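Local coordinates for B-cell lymphoma 3 protein (Homo sapiens, PDB 1K1A) that regulates transcription of NF-kappa-B target genes, inhibiting nuclear entry of p50 from the cytoplasm and acting as a transcriptional activator in the nucleus, at residues A[74-77]-A[78-82]; A[89-92]-A[93-96]; A[111-114]-A[115-119]; A[131-134]-A[135-139]. One frame throughout, in Å; residues are numbered along the deposited sequence. Where two conformers were deposited one is given.

Interaction 1 of 4, residues A[74-77]-A[78-82]; sequences ALDR and HGQTA
The Asp76 carboxylate is met on both faces at OD1: the amide of Gln80 comes to one side of its plane and the amide of His78 to the other, each well out of the plane. Gln80 N donates to Asp76 OD1 over 2.8 Å, and His78 N does so over 2.9 Å along a more bent path. The second oxygen, OD2, rests beside the Gln80 side chain, with Gln80 CB 3.3 Å from Asp76 OD2, and accepts a hydrogen bond from a water that also bonds His78 ND1. The imidazole of His78 has Arg77 CB over one face, offset toward the rim, while the Arg77 guanidinium plane stands perpendicular to the ring.

A first torsion of 78° puts Asp76 CG between its own backbone N and carbonyl carbon, which folds the carboxylate back over the turn. This is a type I beta turn from Asp76 to Gly79, closed by Gly79 N to Asp76 O at 2.9 Å; Gly79 has positive phi. Behind it Asp76 N donates to Gln80 O over 3.0 Å, and Leu75 CD2 packs 3.8 Å from Thr81 CG2. The hairpin leads from the second ankyrin repeat into the third, where Thr81 N-caps helix 82-88, its OG1 weakly bonded to His84 N.

An alanine at Asp76 takes away the shared acceptor of the His78 and Gln80 amides, and the turn would probably be freer to flex. Two amide donors converging on one carboxylate oxygen should stabilise its negative charge, so the aspartate is probably ionised while it holds the hairpin tip.

Interaction 2 of 4, residues A[89-92]-A[93-96]; sequences HRSP and TCLR
Ser91 and Pro92 lead the chain into helix 92-101, and their carbonyls receive the helical bonds from Leu95 and Arg96. Leu95 N reaches Ser91 O at 3.1 Å, lying in the carbonyl plane, and Arg96 N reaches Pro92 O at 2.9 Å. Just before them, Arg90 has positive phi and is the C-prime residue of a Schellman motif that ends helix 82-88, so one helix stops and the next starts within a few residues.

Ser91 is the N-cap. Its OG stands anti to the backbone N (chi1 -177°), which turns it toward the first turn of the new helix, where it accepts a weak bond from Cys94 N at 3.4 Å. The same oxygen sits 3.3 Å from Cys94 CB and 3.5 Å from Cys94 SG, so the cysteine side chain lies against the cap. Thr93 OG1 comes within 3.7 Å of Ser91 OG. Pro92 occupies the first helical position, where its lack of an N-H costs no helical bond. Further along, Arg96 CB rests on Pro92 O.

This is the tight helix-turn-helix junction inside the third ankyrin repeat, joining its two antiparallel helices. On the side of the following repeat, Pro92 packs on Glu130 and Thr131 of helix 129-137, and Leu95 meets Leu134 and Leu135 of that same helix.

Interaction 3 of 4, residues A[111-114]-A[115-119]; sequences ARNY and DGLTA
The segments 111-114 and 115-119 run nearly antiparallel, their directions 152° apart, through a type I beta turn from Asn113 to Gly116, with Gly116 N donating to Asn113 O at 2.7 Å and Asn113 N to Leu117 O at 3.0 Å. Asn113 carries the turn. With chi1 at 63° its side chain folds in over its own backbone, which brings OD1 beside the returning arm; there it accepts from Leu117 N at 2.9 Å, the donor standing above the amide plane, and more weakly from Gly116 N. Its ND2 donates to a water that also bonds Asp115 OD2. A leucine in place of Asn113 has no such acceptor for the Leu117 amide, and the turn would probably be less firmly fixed.

Arg112, bent at chi2 (-60°), runs alongside Thr118, its NE 3.5 Å from Thr118 CG2. A water at the guanidinium edge links Arg112 NH1 to Gly116 O, with 2.7 Å between Arg112 NH1 and the water.

The hairpin belongs to the ankyrin fold: it lies in the loop that links helix 92-101 to helix 119-126, Thr118 N-caps the latter through His121 N, and Ala111 and Asn113 rest on His84 of helix 82-88.

Interaction 4 of 4, residues A[131-134]-A[135-139]; sequences TVQL and LLERG
Gln133 O takes the shortest of the helical bonds here, from Glu137 N at 2.9 Å. In one of the two conformers modelled for Gln133, its NE2 also donates to Glu137 OE2 at 3.2 Å, a bond to be taken with caution because the other conformer exists. That donor stands above the carboxylate plane, and the amide and carboxylate planes are 69° apart. Both chains are extended beyond CG; Gln133 sets out anti to its N (chi1 -171°), whereas Glu137 CG lies anti to its carbonyl carbon and folds back along the helix, 3.3 Å from Gln133 O.

Just before Glu137, Leu135 N and Leu136 N donate to Thr131 O and Val132 O. Val132 and Leu136 lie side by side, with Val132 CG1 3.8 Å from Leu136 CD1. All this is the second helix of the fourth ankyrin repeat, helix 129-137. One side of it packs on the repeat's first helix, 119-126, Thr131, Val132 and Leu135 touching Ala123 and Leu136 touching Leu120, while Val132 also reaches Met165 and Leu168 of the next repeat.

At the C-terminal end Arg138 N makes a weak bond to Leu134 O. Bent at chi2 (-59°), Arg138 brings its guanidinium over Leu134, whose CD1 covers one face and lies 3.9 Å from Arg138 NE. The charged end is held by a salt bridge from NH1 to Asp100 of helix 92-101.

How the interactions relate
Along the chain the four contacts come in series, from the hairpin of interaction 1 to the helix of interaction 4, and all belong to the ankyrin stack. Interactions 1 and 3 are successive hairpin turns, their centres about 9 Å apart, and they touch: His78 O and Tyr114 N lie 3.2 Å apart, probably hydrogen-bonded. Interaction 2 lies at the start of helix 92-101 and interaction 4 on helix 129-137 and its C-terminal end, about 11 Å between centres, with Arg96 N against Leu134 CD2. Interaction 3 meets interaction 4 through Ala119 and Leu135. Neighbouring repeats thus join at both hairpins and helices, giving the elongated ankyrin repeat domain its continuity.

Interaction 1 of 4, residues A[74-77]-A[78-82]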
loop_
_atom_site.group_PDB
_atom_site.type_symbol
_atom_site.label_atom_id
_atom_site.label_comp_id
_atom_site.label_asym_id
_atom_site.label_seq_id
_atom_site.Cartn_x
_atom_site.Cartn_y
_atom_site.Cartn_z
ATOM N N ALA A 74 -9.365 -0.264 12.535
ATOM C CA ALA A 74 -8.822 -1.022 13.670
ATOM C C ALA A 74 -7.445 -1.552 13.285
ATOM O O ALA A 74 -7.261 -2.069 12.178
ATOM C CB ALA A 74 -9.745 -2.174 14.055
ATOM N N LEU A 75 -6.480 -1.428 14.188
ATOM C CA LEU A 75 -5.105 -1.830 13.884
ATOM C C LEU A 75 -4.779 -3.241 14.342
ATOM O O LEU A 75 -5.196 -3.653 15.413
ATOM C CB LEU A 75 -4.123 -0.864 14.548
ATOM C CG LEU A 75 -4.341 0.603 14.196
ATOM C CD1 LEU A 75 -3.259 1.467 14.854
ATOM C CD2 LEU A 75 -4.336 0.769 12.686
ATOM N N ASP A 76 -4.009 -3.972 13.538
ATOM C CA ASP A 76 -3.511 -5.277 13.973
ATOM C C ASP A 76 -2.169 -5.150 14.719
ATOM O O ASP A 76 -1.762 -4.040 15.083
ATOM C CB ASP A 76 -3.447 -6.274 12.810
ATOM C CG ASP A 76 -2.259 -6.057 11.904
ATOM O OD1 ASP A 76 -1.418 -5.164 12.176
ATOM O OD2 ASP A 76 -2.078 -6.768 10.890
ATOM N N ARG A 77 -1.502 -6.279 14.955
ATOM C CA ARG A 77 -0.273 -6.308 15.760
ATOM C C ARG A 77 0.841 -5.408 15.205
ATOM O O ARG A 77 1.663 -4.864 15.958
ATOM C CB ARG A 77 0.221 -7.755 15.895
ATOM C CG ARG A 77 1.436 -7.934 16.772
ATOM C CD ARG A 77 2.090 -9.310 16.621
ATOM N NE ARG A 77 3.209 -9.497 17.539
ATOM C CZ ARG A 77 3.080 -9.482 18.853
ATOM N NH1 ARG A 77 1.881 -9.294 19.390
ATOM N NH2 ARG A 77 4.139 -9.658 19.634
ATOM N N HIS A 78 0.861 -5.257 13.891
ATOM C CA HIS A 78 1.865 -4.454 13.228
ATOM C C HIS A 78 1.303 -3.113 12.766
ATOM O O HIS A 78 1.906 -2.423 11.949
ATOM C CB HIS A 78 2.466 -5.236 12.067
ATOM C CG HIS A 78 3.025 -6.560 12.478
ATOM N ND1 HIS A 78 2.383 -7.751 12.217
ATOM C CD2 HIS A 78 4.135 -6.877 13.184
ATOM C CE1 HIS A 78 3.092 -8.748 12.718
ATOM N NE2 HIS A 78 4.160 -8.244 13.311
ATOM N N GLY A 79 0.151 -2.744 13.309
ATOM C CA GLY A 79 -0.461 -1.464 12.989
ATOM C C GLY A 79 -1.085 -1.414 11.598
ATOM O O GLY A 79 -1.285 -0.333 11.038
ATOM N N GLN A 80 -1.367 -2.585 11.030
ATOM C CA GLN A 80 -2.014 -2.667 9.707
ATOM C C GLN A 80 -3.509 -2.440 9.809
ATOM O O GLN A 80 -4.160 -3.001 10.686
ATOM C CB GLN A 80 -1.788 -4.048 9.069
ATOM C CG GLN A 80 -0.324 -4.458 8.903
ATOM C CD GLN A 80 0.298 -3.927 7.625
ATOM O OE1 GLN A 80 0.553 -4.688 6.688
ATOM N NE2 GLN A 80 0.538 -2.628 7.580
ATOM N N THR A 81 -4.052 -1.616 8.912
ATOM C CA THR A 81 -5.503 -1.486 8.779
ATOM C C THR A 81 -5.964 -2.573 7.823
ATOM O O THR A 81 -5.146 -3.282 7.249
ATOM C CB THR A 81 -5.914 -0.110 8.194
ATOM O OG1 THR A 81 -5.348 0.050 6.877
ATOM C CG2 THR A 81 -5.311 1.061 9.016
ATOM N N ALA A 82 -7.274 -2.704 7.656
ATOM C CA ALA A 82 -7.829 -3.658 6.703
ATOM C C ALA A 82 -7.241 -3.434 5.303
ATOM O O ALA A 82 -6.918 -4.391 4.588
ATOM C CB ALA A 82 -9.328 -3.529 6.671
HETATM O O HOH W 1 -9.167 -2.917 10.207
HETATM O O HOH W 2 0.200 -7.847 10.014
#

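Interaction 2 of 4, residues A[89-92]-A[93-96]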
loop_
_atom_site.group_PDB
_atom_site.type_symbol
_atom_site.label_atom_id
_atom_site.label_comp_id
_atom_site.label_asym_id
_atom_site.label_seq_id
_atom_site.Cartn_x
_atom_site.Cartn_y
_atom_site.Cartn_z
ATOM N N HIS A 89 -1.704 -8.923 0.950
ATOM C CA HIS A 89 -2.212 -10.220 0.501
ATOM C C HIS A 89 -2.609 -10.205 -0.969
ATOM O O HIS A 89 -3.287 -11.116 -1.446
ATOM C CB HIS A 89 -3.381 -10.694 1.368
ATOM C CG HIS A 89 -2.961 -11.251 2.690
ATOM N ND1 HIS A 89 -2.762 -12.600 2.905
ATOM C CD2 HIS A 89 -2.701 -10.640 3.870
ATOM C CE1 HIS A 89 -2.400 -12.794 4.161
ATOM N NE2 HIS A 89 -2.348 -11.620 4.765
ATOM N N ARG A 90 -2.182 -9.166 -1.681
ATOM C CA ARG A 90 -2.461 -9.033 -3.110
ATOM C C ARG A 90 -3.920 -9.356 -3.465
ATOM O O ARG A 90 -4.178 -10.137 -4.382
ATOM C CB ARG A 90 -1.530 -9.953 -3.916
ATOM C CG ARG A 90 -0.035 -9.767 -3.638
ATOM C CD ARG A 90 0.846 -10.725 -4.434
ATOM N NE ARG A 90 2.271 -10.379 -4.387
ATOM C CZ ARG A 90 3.129 -10.861 -3.499
ATOM N NH1 ARG A 90 2.720 -11.699 -2.564
ATOM N NH2 ARG A 90 4.403 -10.491 -3.533
ATOM N N SER A 91 -4.866 -8.745 -2.755
ATOM C CA SER A 91 -6.278 -9.075 -2.925
ATOM C C SER A 91 -7.106 -7.870 -3.313
ATOM O O SER A 91 -7.697 -7.212 -2.463
ATOM C CB SER A 91 -6.837 -9.699 -1.639
ATOM O OG SER A 91 -8.191 -10.081 -1.805
ATOM N N PRO A 92 -7.145 -7.587 -4.607
ATOM C CA PRO A 92 -7.946 -6.483 -5.134
ATOM C C PRO A 92 -9.439 -6.619 -4.812
ATOM O O PRO A 92 -10.111 -5.606 -4.662
ATOM C CB PRO A 92 -7.743 -6.596 -6.650
ATOM C CG PRO A 92 -6.497 -7.372 -6.820
ATOM C CD PRO A 92 -6.396 -8.290 -5.661
ATOM N N THR A 93 -9.952 -7.842 -4.731
ATOM C CA THR A 93 -11.377 -8.014 -4.452
ATOM C C THR A 93 -11.721 -7.652 -3.016
ATOM O O THR A 93 -12.771 -7.075 -2.757
ATOM C CB THR A 93 -11.863 -9.436 -4.790
ATOM O OG1 THR A 93 -11.072 -10.397 -4.087
ATOM C CG2 THR A 93 -11.594 -9.746 -6.255
ATOM N N CYS A 94 -10.842 -7.995 -2.078
ATOM C CA CYS A 94 -11.076 -7.618 -0.691
ATOM C C CYS A 94 -10.917 -6.112 -0.521
ATOM O O CYS A 94 -11.648 -5.484 0.243
ATOM C CB CYS A 94 -10.144 -8.371 0.253
ATOM S SG CYS A 94 -10.679 -10.057 0.603
ATOM N N LEU A 95 -9.963 -5.532 -1.240
ATOM C CA LEU A 95 -9.761 -4.091 -1.172
ATOM C C LEU A 95 -10.992 -3.379 -1.714
ATOM O O LEU A 95 -11.453 -2.392 -1.148
ATOM C CB LEU A 95 -8.507 -3.678 -1.943
ATOM C CG LEU A 95 -8.172 -2.186 -1.938
ATOM C CD1 LEU A 95 -8.006 -1.669 -0.507
ATOM C CD2 LEU A 95 -6.902 -1.933 -2.757
ATOM N N ARG A 96 -11.523 -3.889 -2.821
ATOM C CA ARG A 96 -12.731 -3.333 -3.398
ATOM C C ARG A 96 -13.902 -3.472 -2.424
ATOM O O ARG A 96 -14.678 -2.545 -2.242
ATOM C CB ARG A 96 -13.060 -4.034 -4.717
ATOM C CG ARG A 96 -14.158 -3.353 -5.518
ATOM C CD ARG A 96 -14.354 -3.930 -6.902
ATOM N NE ARG A 96 -13.246 -3.609 -7.799
ATOM C CZ ARG A 96 -13.130 -2.459 -8.450
ATOM N NH1 ARG A 96 -14.052 -1.517 -8.304
ATOM N NH2 ARG A 96 -12.097 -2.248 -9.252
#

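Interaction 3 of 4, residues A[111-114]-A[115-119]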
loop_
_atom_site.group_PDB
_atom_site.type_symbol
_atom_site.label_atom_id
_atom_site.label_comp_id
_atom_site.label_asym_id
_atom_site.label_seq_id
_atom_site.Cartn_x
_atom_site.Cartn_y
_atom_site.Cartn_z
ATOM N N ALA A 111 -3.392 6.178 6.155
ATOM C CA ALA A 111 -2.990 5.469 7.378
ATOM C C ALA A 111 -1.565 4.910 7.287
ATOM O O ALA A 111 -1.183 4.317 6.276
ATOM C CB ALA A 111 -3.982 4.335 7.686
ATOM N N ARG A 112 -0.791 5.074 8.355
ATOM C CA ARG A 112 0.586 4.570 8.389
ATOM C C ARG A 112 0.703 3.406 9.376
ATOM O O ARG A 112 0.283 3.533 10.528
ATOM C CB ARG A 112 1.571 5.682 8.789
ATOM C CG ARG A 112 1.373 7.034 8.048
ATOM C CD ARG A 112 1.528 6.940 6.544
ATOM N NE ARG A 112 1.272 8.215 5.852
ATOM C CZ ARG A 112 2.167 9.193 5.737
ATOM N NH1 ARG A 112 3.363 9.066 6.296
ATOM N NH2 ARG A 112 1.862 10.308 5.079
ATOM N N ASN A 113 1.255 2.273 8.930
ATOM C CA ASN A 113 1.478 1.155 9.853
ATOM C C ASN A 113 2.676 1.450 10.742
ATOM O O ASN A 113 3.333 2.482 10.577
ATOM C CB ASN A 113 1.602 -0.209 9.127
ATOM C CG ASN A 113 2.813 -0.282 8.185
ATOM O OD1 ASN A 113 3.749 0.507 8.283
ATOM N ND2 ASN A 113 2.792 -1.250 7.277
ATOM N N TYR A 114 2.965 0.559 11.683
ATOM C CA TYR A 114 4.014 0.840 12.660
ATOM C C TYR A 114 5.375 1.045 11.996
ATOM O O TYR A 114 6.205 1.815 12.490
ATOM C CB TYR A 114 4.066 -0.237 13.755
ATOM C CG TYR A 114 2.866 -0.213 14.688
ATOM C CD1 TYR A 114 2.118 0.954 14.881
ATOM C CD2 TYR A 114 2.483 -1.353 15.375
ATOM C CE1 TYR A 114 1.016 0.966 15.745
ATOM C CE2 TYR A 114 1.392 -1.349 16.225
ATOM C CZ TYR A 114 0.667 -0.201 16.416
ATOM O OH TYR A 114 -0.415 -0.224 17.274
ATOM N N ASP A 115 5.586 0.386 10.865
ATOM C CA ASP A 115 6.802 0.586 10.081
ATOM C C ASP A 115 6.811 1.958 9.403
ATOM O O ASP A 115 7.869 2.470 9.042
ATOM C CB ASP A 115 6.947 -0.509 9.029
ATOM C CG ASP A 115 7.329 -1.837 9.628
ATOM O OD1 ASP A 115 8.115 -1.846 10.601
ATOM O OD2 ASP A 115 6.895 -2.932 9.200
ATOM N N GLY A 116 5.629 2.539 9.212
ATOM C CA GLY A 116 5.511 3.876 8.646
ATOM C C GLY A 116 4.941 3.952 7.235
ATOM O O GLY A 116 4.762 5.052 6.690
ATOM N N LEU A 117 4.620 2.797 6.655
ATOM C CA LEU A 117 4.147 2.741 5.272
ATOM C C LEU A 117 2.644 2.896 5.120
ATOM O O LEU A 117 1.871 2.478 5.992
ATOM C CB LEU A 117 4.560 1.407 4.628
ATOM C CG LEU A 117 6.045 1.049 4.620
ATOM C CD1 LEU A 117 6.256 -0.314 3.976
ATOM C CD2 LEU A 117 6.848 2.112 3.896
ATOM N N THR A 118 2.235 3.483 3.993
ATOM C CA THR A 118 0.828 3.527 3.623
ATOM C C THR A 118 0.501 2.250 2.878
ATOM O O THR A 118 1.398 1.493 2.516
ATOM C CB THR A 118 0.541 4.695 2.671
ATOM O OG1 THR A 118 1.233 4.475 1.428
ATOM C CG2 THR A 118 1.127 5.992 3.201
ATOM N N ALA A 119 -0.790 2.026 2.646
ATOM C CA ALA A 119 -1.245 0.902 1.842
ATOM C C ALA A 119 -0.624 0.944 0.442
ATOM O O ALA A 119 -0.262 -0.094 -0.112
ATOM C CB ALA A 119 -2.751 0.902 1.754
HETATM O O HOH W 3 -2.691 3.451 4.134
HETATM O O HOH W 4 5.044 7.506 7.782
HETATM O O HOH W 5 5.215 -2.461 6.440
#

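Interaction 4 of 4, residues A[131-134]-A[135-139]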
loop_
_atom_site.group_PDB
_atom_site.type_symbol
_atom_site.label_atom_id
_atom_site.label_comp_id
_atom_site.label_asym_id
_atom_site.label_seq_id
_atom_site.Cartn_x
_atom_site.Cartn_y
_atom_site.Cartn_z
ATOM N N THR A 131 -4.044 -3.706 -7.251
ATOM C CA THR A 131 -4.246 -2.999 -5.987
ATOM C C THR A 131 -3.718 -1.568 -6.070
ATOM O O THR A 131 -4.344 -0.643 -5.561
ATOM C CB THR A 131 -3.603 -3.757 -4.811
ATOM O OG1 THR A 131 -2.220 -3.995 -5.095
ATOM C CG2 THR A 131 -4.190 -5.156 -4.694
ATOM N N VAL A 132 -2.575 -1.378 -6.732
ATOM C CA VAL A 132 -2.044 -0.036 -6.898
ATOM C C VAL A 132 -3.060 0.831 -7.631
ATOM O O VAL A 132 -3.411 1.914 -7.170
ATOM C CB VAL A 132 -0.667 -0.031 -7.639
ATOM C CG1 VAL A 132 -0.232 1.382 -7.974
ATOM C CG2 VAL A 132 0.387 -0.724 -6.780
ATOM N N GLN A 133 -3.560 0.333 -8.758
ATOM C CA GLN A 133 -4.520 1.087 -9.548
ATOM C C GLN A 133 -5.750 1.480 -8.746
ATOM O O GLN A 133 -6.161 2.631 -8.762
ATOM C CB GLN A 133 -4.953 0.313 -10.801
ATOM C CG GLN A 133 -5.776 1.172 -11.760
ATOM C CD GLN A 133 -6.109 0.470 -13.062
ATOM O OE1 GLN A 133 -5.215 -0.014 -13.759
ATOM N NE2 GLN A 133 -7.391 0.429 -13.402
ATOM N N LEU A 134 -6.331 0.525 -8.040
ATOM C CA LEU A 134 -7.550 0.801 -7.291
ATOM C C LEU A 134 -7.305 1.831 -6.182
ATOM O O LEU A 134 -8.088 2.755 -6.017
ATOM C CB LEU A 134 -8.123 -0.487 -6.713
ATOM C CG LEU A 134 -9.399 -0.373 -5.890
ATOM C CD1 LEU A 134 -10.508 0.273 -6.729
ATOM C CD2 LEU A 134 -9.801 -1.759 -5.380
ATOM N N LEU A 135 -6.217 1.675 -5.426
ATOM C CA LEU A 135 -5.882 2.653 -4.393
ATOM C C LEU A 135 -5.819 4.070 -4.988
ATOM O O LEU A 135 -6.375 5.013 -4.437
ATOM C CB LEU A 135 -4.541 2.308 -3.739
ATOM C CG LEU A 135 -4.539 1.080 -2.818
ATOM C CD1 LEU A 135 -3.121 0.716 -2.451
ATOM C CD2 LEU A 135 -5.384 1.322 -1.561
ATOM N N LEU A 136 -5.139 4.201 -6.119
ATOM C CA LEU A 136 -4.979 5.498 -6.767
ATOM C C LEU A 136 -6.301 6.070 -7.283
ATOM O O LEU A 136 -6.511 7.284 -7.265
ATOM C CB LEU A 136 -3.957 5.403 -7.901
ATOM C CG LEU A 136 -2.522 5.100 -7.446
ATOM C CD1 LEU A 136 -1.628 4.862 -8.642
ATOM C CD2 LEU A 136 -1.966 6.238 -6.564
ATOM N N GLU A 137 -7.189 5.192 -7.738
ATOM C CA GLU A 137 -8.489 5.618 -8.251
ATOM C C GLU A 137 -9.390 6.077 -7.108
ATOM O O GLU A 137 -10.329 6.856 -7.311
ATOM C CB GLU A 137 -9.165 4.476 -9.012
ATOM C CG GLU A 137 -8.566 4.194 -10.379
ATOM C CD GLU A 137 -9.167 2.965 -11.036
ATOM O OE1 GLU A 137 -9.694 2.095 -10.312
ATOM O OE2 GLU A 137 -9.100 2.862 -12.279
ATOM N N ARG A 138 -9.104 5.602 -5.900
ATOM C CA ARG A 138 -9.954 5.939 -4.759
ATOM C C ARG A 138 -9.390 7.018 -3.831
ATOM O O ARG A 138 -9.884 7.204 -2.722
ATOM C CB ARG A 138 -10.356 4.689 -3.993
ATOM C CG ARG A 138 -11.111 3.673 -4.844
ATOM C CD ARG A 138 -12.407 4.193 -5.465
ATOM N NE ARG A 138 -13.082 3.145 -6.232
ATOM C CZ ARG A 138 -14.015 2.336 -5.743
ATOM N NH1 ARG A 138 -14.414 2.454 -4.483
ATOM N NH2 ARG A 138 -14.563 1.407 -6.523
ATOM N N GLY A 139 -8.340 7.707 -4.273
ATOM C CA GLY A 139 -7.842 8.859 -3.538
ATOM C C GLY A 139 -6.529 8.755 -2.769
ATOM O O GLY A 139 -6.147 9.722 -2.101
#